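Local coordinates for protein kojibiose phosphorylase (PDB 6W0P) that is a glycoside hydrolase family 65 enzyme from a gut metagenome, with an N-terminal beta-sandwich domain and a central catalytic domain, at residues A[155-160]-A[167-172]. Residues are numbered along the deposited sequence; the frame is centred on the assembly and turned at random.
Sequences QMISFE and IKLELH
Ile-157 and Phe-159 meet Ile-167, Leu-169 and Leu-171 in the core of a beta-sandwich, a worked example of how two sheets hold together without sharing a backbone bond. Strand 155-160 belongs to the larger antiparallel sheet of the family 65 N-terminal domain and strand 167-172 to a smaller one. The chain reverses direction as it crosses from one sheet to the other, and the two segments run nearly antiparallel (174°), with their axes 10.9 Å apart at closest approach.

The aromatic part of the packing centres on Phe-159. The CD1 methyl of Ile-167 is modelled over one face of the ring as a CH-pi contact, offset toward the rim, but closer than carbons can sit, so the detail of the approach is doubtful. A chi1 of 74° sets CG1 of Ile-167 between the backbone N and the carbonyl carbon, and from there CD1 extends to the ring. Leu-169 comes instead to the ring edge, where its CD2 lies 4.0 Å from Phe-159 CE2.

The aliphatic part follows along the strands. Ile-157 reaches across with CD1, which touches Leu-171 CD2 at 3.8 Å as the two side chains run past each other in opposite directions. Leu-169 CD1 is 4.2 Å from Ile-157 CD1 and 4.1 Å from Phe-159 CZ, so that one methyl touches both residues of the facing strand. Ile-94 and Ile-96 of the smaller sheet extend this apolar layer.

Polar groups on strand 167-172 pair along their own strand, turned from the interface. Lys-168 NZ forms a salt bridge with Glu-170 OE2 at 2.6 Å, while His-172 NE2, with the acceptor near its ring plane, donates to the anti lone pair of Glu-170 OE1 at 3.1 Å.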
loop_
_atom_site.group_PDB
_atom_site.type_symbol
_atom_site.label_atom_id
_atom_site.label_comp_id
_atom_site.label_asym_id
_atom_site.label_seq_id
_atom_site.Cartn_x
_atom_site.Cartn_y
_atom_site.Cartn_z
ATOM N N GLN A 155 -7.857 24.554 38.640
ATOM C CA GLN A 155 -6.840 23.748 39.344
ATOM C C GLN A 155 -6.675 24.340 40.730
ATOM O O GLN A 155 -6.634 25.564 40.839
ATOM C CB GLN A 155 -5.512 23.769 38.593
ATOM C CG GLN A 155 -4.451 22.867 39.196
ATOM C CD GLN A 155 -3.164 23.002 38.424
ATOM O OE1 GLN A 155 -2.698 24.111 38.163
ATOM N NE2 GLN A 155 -2.603 21.868 38.026
ATOM N N MET A 156 -6.598 23.486 41.730
ATOM C CA MET A 156 -6.349 23.878 43.121
ATOM C C MET A 156 -5.184 23.026 43.616
ATOM O O MET A 156 -5.178 21.812 43.354
ATOM C CB MET A 156 -7.581 23.672 44.001
ATOM C CG MET A 156 -7.429 24.252 45.388
ATOM S SD MET A 156 -8.961 24.212 46.346
ATOM C CE MET A 156 -9.326 22.454 46.472
ATOM N N ILE A 157 -4.213 23.689 44.242
ATOM C CA ILE A 157 -2.984 23.083 44.811
ATOM C C ILE A 157 -2.898 23.523 46.274
ATOM O O ILE A 157 -2.869 24.746 46.529
ATOM C CB ILE A 157 -1.740 23.509 44.008
ATOM C CG1 ILE A 157 -1.923 23.288 42.506
ATOM C CG2 ILE A 157 -0.513 22.787 44.533
ATOM C CD1 ILE A 157 -0.944 24.055 41.650
ATOM N N SER A 158 -2.870 22.551 47.183
ATOM C CA SER A 158 -2.640 22.756 48.630
ATOM C C SER A 158 -1.346 22.054 49.086
ATOM O O SER A 158 -1.022 20.961 48.586
ATOM C CB SER A 158 -3.808 22.284 49.407
ATOM O OG SER A 158 -3.711 20.899 49.617
ATOM N N PHE A 159 -0.653 22.674 50.039
ATOM C CA PHE A 159 0.611 22.194 50.644
ATOM C C PHE A 159 0.394 22.102 52.157
ATOM O O PHE A 159 -0.178 23.049 52.734
ATOM C CB PHE A 159 1.742 23.166 50.297
ATOM C CG PHE A 159 2.053 23.321 48.828
ATOM C CD1 PHE A 159 2.967 22.492 48.201
ATOM C CD2 PHE A 159 1.475 24.328 48.079
ATOM C CE1 PHE A 159 3.272 22.649 46.862
ATOM C CE2 PHE A 159 1.776 24.481 46.737
ATOM C CZ PHE A 159 2.680 23.646 46.132
ATOM N N GLU A 160 0.769 20.990 52.783
ATOM C CA GLU A 160 0.770 20.921 54.268
ATOM C C GLU A 160 2.070 20.266 54.728
ATOM O O GLU A 160 2.188 19.027 54.583
ATOM C CB GLU A 160 -0.450 20.185 54.824
ATOM C CG GLU A 160 -0.501 20.232 56.350
ATOM C CD GLU A 160 -1.826 19.835 56.986
ATOM O OE1 GLU A 160 -2.845 19.780 56.258
ATOM O OE2 GLU A 160 -1.829 19.563 58.211
ATOM N N ILE A 167 9.010 26.696 50.011
ATOM C CA ILE A 167 8.960 25.983 48.707
ATOM C C ILE A 167 8.765 27.022 47.620
ATOM O O ILE A 167 8.282 28.124 47.933
ATOM C CB ILE A 167 7.837 24.931 48.675
ATOM C CG1 ILE A 167 6.458 25.585 48.555
ATOM C CG2 ILE A 167 7.929 24.017 49.885
ATOM C CD1 ILE A 167 5.350 24.595 48.286
ATOM N N LYS A 168 9.091 26.639 46.393
ATOM C CA LYS A 168 8.783 27.433 45.192
ATOM C C LYS A 168 7.722 26.695 44.382
ATOM O O LYS A 168 7.865 25.487 44.197
ATOM C CB LYS A 168 10.045 27.653 44.363
ATOM C CG LYS A 168 9.924 28.824 43.405
ATOM C CD LYS A 168 10.709 28.672 42.123
ATOM C CE LYS A 168 10.371 29.790 41.159
ATOM N NZ LYS A 168 11.380 29.894 40.082
ATOM N N LEU A 169 6.695 27.408 43.930
ATOM C CA LEU A 169 5.653 26.877 43.024
ATOM C C LEU A 169 5.662 27.733 41.768
ATOM O O LEU A 169 5.659 28.979 41.920
ATOM C CB LEU A 169 4.304 26.931 43.737
ATOM C CG LEU A 169 3.073 26.654 42.880
ATOM C CD1 LEU A 169 3.023 25.209 42.404
ATOM C CD2 LEU A 169 1.832 26.988 43.661
ATOM N N GLU A 170 5.758 27.088 40.601
ATOM C CA GLU A 170 5.616 27.721 39.265
ATOM C C GLU A 170 4.324 27.188 38.621
ATOM O O GLU A 170 4.190 25.972 38.547
ATOM C CB GLU A 170 6.824 27.409 38.381
ATOM C CG GLU A 170 8.154 27.882 38.952
ATOM C CD GLU A 170 9.389 27.574 38.107
ATOM O OE1 GLU A 170 9.253 26.924 37.045
ATOM O OE2 GLU A 170 10.491 27.965 38.518
ATOM N N LEU A 171 3.423 28.074 38.196
ATOM C CA LEU A 171 2.282 27.742 37.312
ATOM C C LEU A 171 2.651 28.114 35.870
ATOM O O LEU A 171 3.015 29.291 35.622
ATOM C CB LEU A 171 1.013 28.478 37.763
ATOM C CG LEU A 171 0.610 28.340 39.229
ATOM C CD1 LEU A 171 -0.774 28.924 39.430
ATOM C CD2 LEU A 171 0.651 26.894 39.694
ATOM N N HIS A 172 2.519 27.144 34.959
ATOM C CA HIS A 172 2.866 27.287 33.523
ATOM C C HIS A 172 1.612 27.182 32.643
ATOM O O HIS A 172 0.736 26.333 32.935
ATOM C CB HIS A 172 3.877 26.217 33.119
ATOM C CG HIS A 172 5.198 26.280 33.808
ATOM N ND1 HIS A 172 6.386 26.091 33.124
ATOM C CD2 HIS A 172 5.531 26.449 35.102
ATOM C CE1 HIS A 172 7.391 26.150 33.972
ATOM N NE2 HIS A 172 6.893 26.376 35.186
#